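PDB 4XJW: sialidase B from Streptococcus pneumoniae serotype 4, which cleaves terminal sialic acid from alpha-(2->3)-, alpha-(2->6)- and alpha-(2->8)-linked glycoconjugates and acts as an intramolecular trans-sialidase. Local coordinates for residues A[81-86]-A[139-144]; A[232-237]-A[278-283]; A[262-267]-A[381-386]. The protein carries 1 engineered substitution. All coordinates share one frame; numbering follows the deposited sequence.

Contact 1 of 3, residues A[81-86]-A[139-144]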
loop_
_atom_site.group_PDB
_atom_site.type_symbol
_atom_site.label_atom_id
_atom_site.label_comp_id
_atom_site.label_asym_id
_atom_site.label_seq_id
_atom_site.Cartn_x
_atom_site.Cartn_y
_atom_site.Cartn_z
ATOM N N ALA A 81 -0.644 16.966 -35.936
ATOM C CA ALA A 81 0.659 17.291 -36.505
ATOM C C ALA A 81 0.735 18.737 -36.972
ATOM O O ALA A 81 1.800 19.348 -36.942
ATOM C CB ALA A 81 0.982 16.356 -37.646
ATOM N N GLN A 82 -0.394 19.275 -37.418
ATOM C CA GLN A 82 -0.428 20.643 -37.924
ATOM C C GLN A 82 -0.383 21.667 -36.792
ATOM O O GLN A 82 0.017 22.812 -36.998
ATOM C CB GLN A 82 -1.658 20.870 -38.802
ATOM C CG GLN A 82 -1.552 20.231 -40.190
ATOM C CD GLN A 82 -1.748 18.722 -40.166
ATOM O OE1 GLN A 82 -2.782 18.228 -39.720
ATOM N NE2 GLN A 82 -0.759 17.989 -40.648
ATOM N N LYS A 83 -0.807 21.255 -35.599
ATOM C CA LYS A 83 -0.697 22.105 -34.419
ATOM C C LYS A 83 0.604 21.822 -33.667
ATOM O O LYS A 83 0.973 22.556 -32.749
ATOM C CB LYS A 83 -1.898 21.909 -33.491
ATOM C CG LYS A 83 -3.255 22.248 -34.114
ATOM C CD LYS A 83 -4.409 21.877 -33.174
ATOM C CE LYS A 83 -5.775 22.216 -33.769
ATOM N NZ LYS A 83 -6.018 21.577 -35.104
ATOM N N GLY A 84 1.307 20.764 -34.068
ATOM C CA GLY A 84 2.540 20.374 -33.410
ATOM C C GLY A 84 2.319 19.875 -31.992
ATOM O O GLY A 84 3.163 20.062 -31.111
ATOM N N ILE A 85 1.170 19.242 -31.772
ATOM C CA ILE A 85 0.808 18.747 -30.450
ATOM C C ILE A 85 0.808 17.226 -30.429
ATOM O O ILE A 85 0.191 16.579 -31.282
ATOM C CB ILE A 85 -0.580 19.253 -30.027
ATOM C CG1 ILE A 85 -0.544 20.757 -29.771
ATOM C CG2 ILE A 85 -1.059 18.521 -28.757
ATOM C CD1 ILE A 85 -1.907 21.397 -29.604
ATOM N N ASN A 86 1.502 16.657 -29.451
ATOM C CA ASN A 86 1.496 15.215 -29.264
ATOM C C ASN A 86 1.472 14.863 -27.790
ATOM O O ASN A 86 2.516 14.703 -27.160
ATOM C CB ASN A 86 2.697 14.570 -29.937
ATOM C CG ASN A 86 2.651 14.701 -31.440
ATOM O OD1 ASN A 86 1.926 13.968 -32.108
ATOM N ND2 ASN A 86 3.419 15.642 -31.982
ATOM N N ILE A 139 -10.515 17.467 -28.454
ATOM C CA ILE A 139 -10.506 16.225 -29.218
ATOM C C ILE A 139 -11.337 16.368 -30.494
ATOM O O ILE A 139 -11.093 15.683 -31.483
ATOM C CB ILE A 139 -10.973 14.992 -28.390
ATOM C CG1 ILE A 139 -12.440 15.128 -27.988
ATOM C CG2 ILE A 139 -10.097 14.794 -27.166
ATOM C CD1 ILE A 139 -13.004 13.895 -27.290
ATOM N N SER A 140 -12.292 17.292 -30.477
ATOM C CA SER A 140 -13.131 17.558 -31.639
ATOM C C SER A 140 -12.455 18.471 -32.660
ATOM O O SER A 140 -12.981 18.684 -33.751
ATOM C CB SER A 140 -14.427 18.220 -31.186
ATOM O OG SER A 140 -14.135 19.454 -30.553
ATOM N N ASN A 141 -11.303 19.032 -32.312
ATOM C CA ASN A 141 -10.670 19.985 -33.212
ATOM C C ASN A 141 -9.350 19.487 -33.787
ATOM O O ASN A 141 -8.539 20.270 -34.286
ATOM C CB ASN A 141 -10.489 21.348 -32.538
ATOM C CG ASN A 141 -10.291 22.473 -33.544
ATOM O OD1 ASN A 141 -10.920 22.491 -34.605
ATOM N ND2 ASN A 141 -9.408 23.408 -33.221
ATOM N N ILE A 142 -9.130 18.178 -33.726
ATOM C CA ILE A 142 -7.982 17.602 -34.412
ATOM C C ILE A 142 -8.195 17.753 -35.925
ATOM O O ILE A 142 -9.251 17.399 -36.451
ATOM C CB ILE A 142 -7.744 16.137 -34.000
ATOM C CG1 ILE A 142 -7.303 16.072 -32.535
ATOM C CG2 ILE A 142 -6.712 15.480 -34.892
ATOM C CD1 ILE A 142 -7.457 14.703 -31.901
ATOM N N ASN A 143 -7.205 18.321 -36.608
ATOM C CA ASN A 143 -7.355 18.662 -38.022
ATOM C C ASN A 143 -7.736 17.472 -38.891
ATOM O O ASN A 143 -7.025 16.469 -38.932
ATOM C CB ASN A 143 -6.077 19.305 -38.558
ATOM C CG ASN A 143 -6.258 19.870 -39.961
ATOM O OD1 ASN A 143 -7.319 20.408 -40.295
ATOM N ND2 ASN A 143 -5.231 19.737 -40.792
ATOM N N GLY A 144 -8.877 17.581 -39.564
ATOM C CA GLY A 144 -9.286 16.567 -40.519
ATOM C C GLY A 144 -9.862 15.276 -39.966
ATOM O O GLY A 144 -9.919 14.280 -40.681
#

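Contact 2 of 3, residues A[232-237]-A[278-283]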
loop_
_atom_site.group_PDB
_atom_site.type_symbol
_atom_site.label_atom_id
_atom_site.label_comp_id
_atom_site.label_asym_id
_atom_site.label_seq_id
_atom_site.Cartn_x
_atom_site.Cartn_y
_atom_site.Cartn_z
ATOM N N ASP A 232 9.585 3.815 0.640
ATOM C CA ASP A 232 9.856 3.423 2.015
ATOM C C ASP A 232 10.622 4.553 2.710
ATOM O O ASP A 232 11.163 5.446 2.046
ATOM C CB ASP A 232 10.755 2.181 2.097
ATOM C CG ASP A 232 10.134 0.926 1.507
ATOM O OD1 ASP A 232 8.958 0.933 1.116
ATOM O OD2 ASP A 232 10.875 -0.086 1.421
ATOM N N SER A 233 10.715 4.487 4.032
ATOM C CA SER A 233 11.587 5.380 4.799
ATOM C C SER A 233 13.010 5.370 4.213
ATOM O O SER A 233 13.440 4.326 3.728
ATOM C CB SER A 233 11.628 4.931 6.256
ATOM O OG SER A 233 10.327 4.941 6.820
ATOM N N LYS A 234 13.751 6.489 4.242
ATOM C CA LYS A 234 13.359 7.758 4.854
ATOM C C LYS A 234 12.217 8.422 4.080
ATOM O O LYS A 234 12.202 8.430 2.849
ATOM C CB LYS A 234 14.578 8.698 4.895
ATOM C CG LYS A 234 15.165 9.001 3.515
ATOM C CD LYS A 234 16.470 9.792 3.573
ATOM C CE LYS A 234 16.990 10.034 2.159
ATOM N NZ LYS A 234 18.031 11.097 2.068
ATOM N N SER A 235 11.248 8.946 4.817
ATOM C CA SER A 235 10.135 9.669 4.217
ATOM C C SER A 235 9.325 10.302 5.341
ATOM O O SER A 235 9.762 10.319 6.497
ATOM C CB SER A 235 9.246 8.707 3.431
ATOM O OG SER A 235 8.350 9.409 2.591
ATOM N N LYS A 236 8.144 10.818 5.009
ATOM C CA LYS A 236 7.123 11.048 6.028
ATOM C C LYS A 236 6.070 9.970 5.839
ATOM O O LYS A 236 5.439 9.859 4.772
ATOM C CB LYS A 236 6.469 12.430 5.956
ATOM C CG LYS A 236 5.406 12.574 7.056
ATOM C CD LYS A 236 4.608 13.873 6.983
ATOM C CE LYS A 236 3.480 13.837 8.017
ATOM N NZ LYS A 236 3.991 13.616 9.408
ATOM N N ILE A 237 5.916 9.149 6.870
ATOM C CA ILE A 237 4.897 8.112 6.884
ATOM C C ILE A 237 4.307 8.028 8.284
ATOM O O ILE A 237 5.054 8.071 9.263
ATOM C CB ILE A 237 5.495 6.729 6.536
ATOM C CG1 ILE A 237 6.247 6.768 5.205
ATOM C CG2 ILE A 237 4.396 5.653 6.560
ATOM C CD1 ILE A 237 7.128 5.536 4.959
ATOM N N ASN A 278 12.479 9.625 -8.010
ATOM C CA ASN A 278 13.201 9.206 -6.804
ATOM C C ASN A 278 13.352 10.274 -5.726
ATOM O O ASN A 278 13.979 10.023 -4.676
ATOM C CB ASN A 278 14.574 8.620 -7.147
ATOM C CG ASN A 278 14.476 7.265 -7.789
ATOM O OD1 ASN A 278 13.481 6.555 -7.621
ATOM N ND2 ASN A 278 15.513 6.887 -8.531
ATOM N N SER A 279 12.769 11.446 -5.966
ATOM C CA SER A 279 12.699 12.472 -4.935
ATOM C C SER A 279 12.109 11.859 -3.678
ATOM O O SER A 279 11.110 11.119 -3.737
ATOM C CB SER A 279 11.844 13.660 -5.369
ATOM O OG SER A 279 12.432 14.316 -6.485
ATOM N N GLN A 280 12.729 12.157 -2.546
ATOM C CA GLN A 280 12.390 11.485 -1.306
ATOM C C GLN A 280 12.513 12.458 -0.145
ATOM O O GLN A 280 13.535 13.118 -0.007
ATOM C CB GLN A 280 13.349 10.309 -1.126
ATOM C CG GLN A 280 13.086 9.438 0.067
ATOM C CD GLN A 280 13.963 8.199 0.072
ATOM O OE1 GLN A 280 15.067 8.209 -0.475
ATOM N NE2 GLN A 280 13.465 7.116 0.670
ATOM N N ILE A 281 11.468 12.565 0.674
ATOM C CA ILE A 281 11.497 13.437 1.836
ATOM C C ILE A 281 12.601 12.939 2.757
ATOM O O ILE A 281 12.595 11.786 3.180
ATOM C CB ILE A 281 10.159 13.443 2.596
ATOM C CG1 ILE A 281 9.017 13.915 1.692
ATOM C CG2 ILE A 281 10.280 14.329 3.852
ATOM C CD1 ILE A 281 7.640 14.006 2.386
ATOM N N SER A 282 13.564 13.803 3.047
ATOM C CA SER A 282 14.806 13.345 3.652
ATOM C C SER A 282 15.097 13.859 5.055
ATOM O O SER A 282 16.096 13.463 5.652
ATOM C CB SER A 282 15.984 13.649 2.725
ATOM O OG SER A 282 15.862 12.952 1.503
ATOM N N GLY A 283 14.231 14.719 5.587
ATOM C CA GLY A 283 14.429 15.250 6.925
ATOM C C GLY A 283 13.342 14.906 7.934
ATOM O O GLY A 283 13.338 15.445 9.042
HETATM O O HOH W 1 14.834 4.425 1.216
HETATM O O HOH W 2 9.451 10.483 0.227
#

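Contact 3 of 3, residues A[262-267]-A[381-386]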
loop_
_atom_site.group_PDB
_atom_site.type_symbol
_atom_site.label_atom_id
_atom_site.label_comp_id
_atom_site.label_asym_id
_atom_site.label_seq_id
_atom_site.Cartn_x
_atom_site.Cartn_y
_atom_site.Cartn_z
ATOM N N ASP A 262 6.746 16.621 12.919
ATOM C CA ASP A 262 7.873 17.412 12.451
ATOM C C ASP A 262 7.670 17.911 11.014
ATOM O O ASP A 262 8.175 18.975 10.646
ATOM C CB ASP A 262 9.207 16.657 12.609
ATOM C CG ASP A 262 9.177 15.225 12.058
ATOM O OD1 ASP A 262 8.152 14.521 12.211
ATOM O OD2 ASP A 262 10.217 14.791 11.512
ATOM N N TYR A 263 6.936 17.143 10.213
ATOM C CA TYR A 263 6.504 17.584 8.892
ATOM C C TYR A 263 4.983 17.623 8.805
ATOM O O TYR A 263 4.300 16.786 9.407
ATOM C CB TYR A 263 7.058 16.656 7.814
ATOM C CG TYR A 263 8.476 16.967 7.409
ATOM C CD1 TYR A 263 9.512 16.915 8.338
ATOM C CD2 TYR A 263 8.780 17.311 6.107
ATOM C CE1 TYR A 263 10.822 17.192 7.981
ATOM C CE2 TYR A 263 10.105 17.587 5.723
ATOM C CZ TYR A 263 11.112 17.529 6.675
ATOM O OH TYR A 263 12.415 17.814 6.327
ATOM N N GLU A 264 4.464 18.608 8.067
ATOM C CA GLU A 264 3.027 18.754 7.831
ATOM C C GLU A 264 2.443 17.541 7.097
ATOM O O GLU A 264 3.102 16.939 6.256
ATOM C CB GLU A 264 2.764 20.038 7.028
ATOM C CG GLU A 264 1.294 20.314 6.687
ATOM C CD GLU A 264 1.108 21.393 5.621
ATOM O OE1 GLU A 264 2.097 21.795 4.972
ATOM O OE2 GLU A 264 -0.040 21.838 5.428
ATOM N N GLU A 265 1.203 17.185 7.420
ATOM C CA GLU A 265 0.489 16.170 6.656
ATOM C C GLU A 265 -0.024 16.804 5.366
ATOM O O GLU A 265 -1.050 17.499 5.372
ATOM C CB GLU A 265 -0.675 15.611 7.480
ATOM C CG GLU A 265 -0.241 14.866 8.742
ATOM C CD GLU A 265 -1.210 15.081 9.903
ATOM O OE1 GLU A 265 -2.322 15.609 9.670
ATOM O OE2 GLU A 265 -0.855 14.726 11.043
ATOM N N GLN A 266 0.693 16.585 4.266
ATOM C CA GLN A 266 0.358 17.209 2.992
ATOM C C GLN A 266 -0.070 16.186 1.963
ATOM O O GLN A 266 0.593 15.159 1.792
ATOM C CB GLN A 266 1.575 17.926 2.414
ATOM C CG GLN A 266 1.894 19.266 3.008
ATOM C CD GLN A 266 3.209 19.790 2.481
ATOM O OE1 GLN A 266 4.255 19.556 3.073
ATOM N NE2 GLN A 266 3.164 20.490 1.351
ATOM N N LEU A 267 -1.151 16.499 1.259
ATOM C CA LEU A 267 -1.614 15.714 0.127
ATOM C C LEU A 267 -0.849 16.228 -1.094
ATOM O O LEU A 267 -1.191 17.269 -1.658
ATOM C CB LEU A 267 -3.133 15.895 -0.029
ATOM C CG LEU A 267 -3.962 14.893 -0.829
ATOM C CD1 LEU A 267 -3.957 13.543 -0.161
ATOM C CD2 LEU A 267 -5.405 15.391 -0.990
ATOM N N VAL A 381 9.909 22.917 18.159
ATOM C CA VAL A 381 10.654 23.136 16.923
ATOM C C VAL A 381 9.701 23.727 15.886
ATOM O O VAL A 381 8.480 23.737 16.100
ATOM C CB VAL A 381 11.240 21.824 16.377
ATOM C CG1 VAL A 381 12.164 21.190 17.409
ATOM C CG2 VAL A 381 10.126 20.861 15.997
ATOM N N GLU A 382 10.253 24.214 14.779
ATOM C CA GLU A 382 9.432 24.703 13.672
ATOM C C GLU A 382 9.192 23.567 12.684
ATOM O O GLU A 382 10.119 22.847 12.312
ATOM C CB GLU A 382 10.094 25.888 12.971
ATOM C CG GLU A 382 9.199 26.567 11.936
ATOM C CD GLU A 382 9.857 27.788 11.313
ATOM O OE1 GLU A 382 10.973 28.143 11.746
ATOM O OE2 GLU A 382 9.262 28.373 10.386
ATOM N N GLN A 383 7.932 23.402 12.289
ATOM C CA GLN A 383 7.528 22.340 11.369
ATOM C C GLN A 383 8.024 22.597 9.937
ATOM O O GLN A 383 8.261 23.745 9.547
ATOM C CB GLN A 383 6.002 22.210 11.402
ATOM C CG GLN A 383 5.435 20.968 10.699
ATOM C CD GLN A 383 3.915 20.943 10.701
ATOM O OE1 GLN A 383 3.270 21.747 10.028
ATOM N NE2 GLN A 383 3.338 20.018 11.460
ATOM N N TYR A 384 8.198 21.522 9.166
ATOM C CA TYR A 384 8.556 21.618 7.754
ATOM C C TYR A 384 7.372 21.287 6.856
ATOM O O TYR A 384 6.487 20.520 7.239
ATOM C CB TYR A 384 9.666 20.631 7.410
ATOM C CG TYR A 384 11.014 20.919 8.031
ATOM C CD1 TYR A 384 11.330 20.447 9.300
ATOM C CD2 TYR A 384 11.986 21.629 7.332
ATOM C CE1 TYR A 384 12.572 20.689 9.866
ATOM C CE2 TYR A 384 13.226 21.873 7.891
ATOM C CZ TYR A 384 13.515 21.402 9.153
ATOM O OH TYR A 384 14.753 21.645 9.713
ATOM N N SER A 385 7.390 21.853 5.654
ATOM C CA SER A 385 6.472 21.480 4.585
ATOM C C SER A 385 7.319 21.174 3.354
ATOM O O SER A 385 8.472 21.590 3.279
ATOM C CB SER A 385 5.514 22.623 4.275
ATOM O OG SER A 385 4.500 22.745 5.258
ATOM N N VAL A 386 6.755 20.457 2.388
ATOM C CA VAL A 386 7.479 20.146 1.159
ATOM C C VAL A 386 6.784 20.705 -0.079
ATOM O O VAL A 386 5.571 20.856 -0.103
ATOM C CB VAL A 386 7.720 18.630 0.995
ATOM C CG1 VAL A 386 8.399 18.072 2.217
ATOM C CG2 VAL A 386 6.418 17.897 0.715
HETATM O O HOH W 3 10.255 19.995 12.549
#

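Contact 1 of 3, residues A[81-86]-A[139-144]
Q82 and K83 reach across to N143 and N141 from the turn that joins strand 74-80 to strand 85-91. The turn lies in the N-terminal domain, whose sequence belongs to the concanavalin clan and whose antiparallel sheets suit a lectin-like beta-sandwich. It closes with a G1 beta bulge, in which G84 and I85 both face D80. Q82 comes first. Its chain bends at chi2 (76°) and crosses the side chain of N143 at about a right angle. N143 ND2 donates to Q82 OE1 at 3.1 Å, and the bond is almost straight. The acceptor lies in the amide plane of N143, but the donor stands above the carbonyl plane of Q82. N62 ND2 donates to the same oxygen, so OE1 is gripped twice. K83 follows, extended as far as CE and bent at its last torsion. It also crosses the side chain of N141 at about a right angle. Its ammonium group makes a salt bridge with D80, whose OD2 also accepts from the backbone N of N143. D80 thus links K83 and the backbone of N143. The contact is small and at the surface, with 190 Å² buried. K83 CE passes 3.9 Å from N141 ND2, and K83 NZ donates at 3.0 Å to the backbone O of N141, nearly along the C=O axis.

Contact 2 of 3, residues A[232-237]-A[278-283]
The backbones of S235 and I281 pass with their CA atoms 4.7 Å apart, after a cis peptide bond between S233 and K234 has turned the first loop. S235 CA makes a C-H...O contact with I281 O. Water joins the same two residues, linking S235 OG to the backbone N of I281.

Q280 carries much of the polar contact. Its CG is anti to the backbone N (chi1 -176°), and the extended chain brings the amide to the carbonyls of 232-234. NE2 makes two weak bonds, to K234 O at 2.8 Å and to D232 O at 3.2 Å. Both are strongly bent. A second water bridges NE2 to S233 O. The amide therefore meets three successive carbonyls around the cis peptide, two directly and one through water.

These loops belong to the catalytic beta-propeller of a family 33 sialidase. D232 is probably the proton acceptor of the active site, as in related sialidases. Its CB is directed away from 278-283, and the carboxylate forms a salt bridge with R226. Its side chain lies about 4 Å from that of R207, a probable substrate-binding residue. Q280 touches the backbone of D232 and not its carboxylate, consistent with a second-shell place.

K234 crosses the Q280 side chain at about a right angle, with K234 CG 3.7 Å from Q280 CD. The rest of the lysine is extended over S282 and ends in a weak bond from NZ to OG. S282 OG turns back to donate to Q280 O, from above that carbonyl plane. Deeper in, I281 CD1 touches K236 CB at 4.1 Å. The backbone N of K236 is buried beside I281 and has no modelled partner.

Contact 3 of 3, residues A[262-267]-A[381-386]
Y263 and Y384 both hold CG anti to the carbonyl carbon (chi1 -82° and -68°), which starts their rings off beside the backbone N. The two rings are tilted by 17° and strongly offset, with 4.9 Å between centroids, so little of one lies over the other. Y384 CB lies over the centre of the Y263 ring, 3.4 Å from its centroid, a CH-pi contact. V386 CG1 meets the same ring at its edge, in plane. Y263 OH sits over one face of the Y384 ring, toward its rim. Y263 OH is also hydrogen-bonded to E395 OE1.

The backbones join in a single parallel beta bridge at Y263 and Y384. Y384 N donates to D262 O, and E264 N donates to Y384 O, each at 2.9 Å. A water adds a link between D262 O and E382 O.

Further on, side chains take over. Q266 uses its amide like a piece of strand backbone. Its OE1 accepts from V386 N at 2.7 Å, in plane and on a lone pair, while its NE2 donates to V386 O at 2.8 Å. E264 is extended, and its OE1 takes the S385 hydroxyl on the anti side of the carboxylate, somewhat out of its plane. S385 OG also meets N398. Q383 lays its CG against D262 O, and its NE2 bonds to N261.

Strand 377-387 is part of a large antiparallel sheet built from strands between 324 and 414. The bridge joins this sheet to the loop between strands 255-256 and 286-294, in which 262-267 lies. Within the sheet the strand is bonded to strands 394-398 and 400-403, through Q383 with N398 and K400 and through S385 with R396.

How the contacts relate
Contacts 2 and 3 are neighbours. Their centres are 13 Å apart, and they touch where I281 CG2 and K236 meet Y263 and E264. Their segments alternate along the chain, and 262-267 and 278-283 belong to the same long loop between strands 255-256 and 286-294. Contact 1 stands apart in the N-terminal domain, about 41 and 43 Å away by centres. It is a surface contact with one bond between amide side chains and one from a lysine to a backbone carbonyl. Contact 2 is partly buried, includes the probable catalytic aspartate, and uses weak bonds and waters. Contact 3 is buried and away from the active site, combining strand pairing with tyrosine packing.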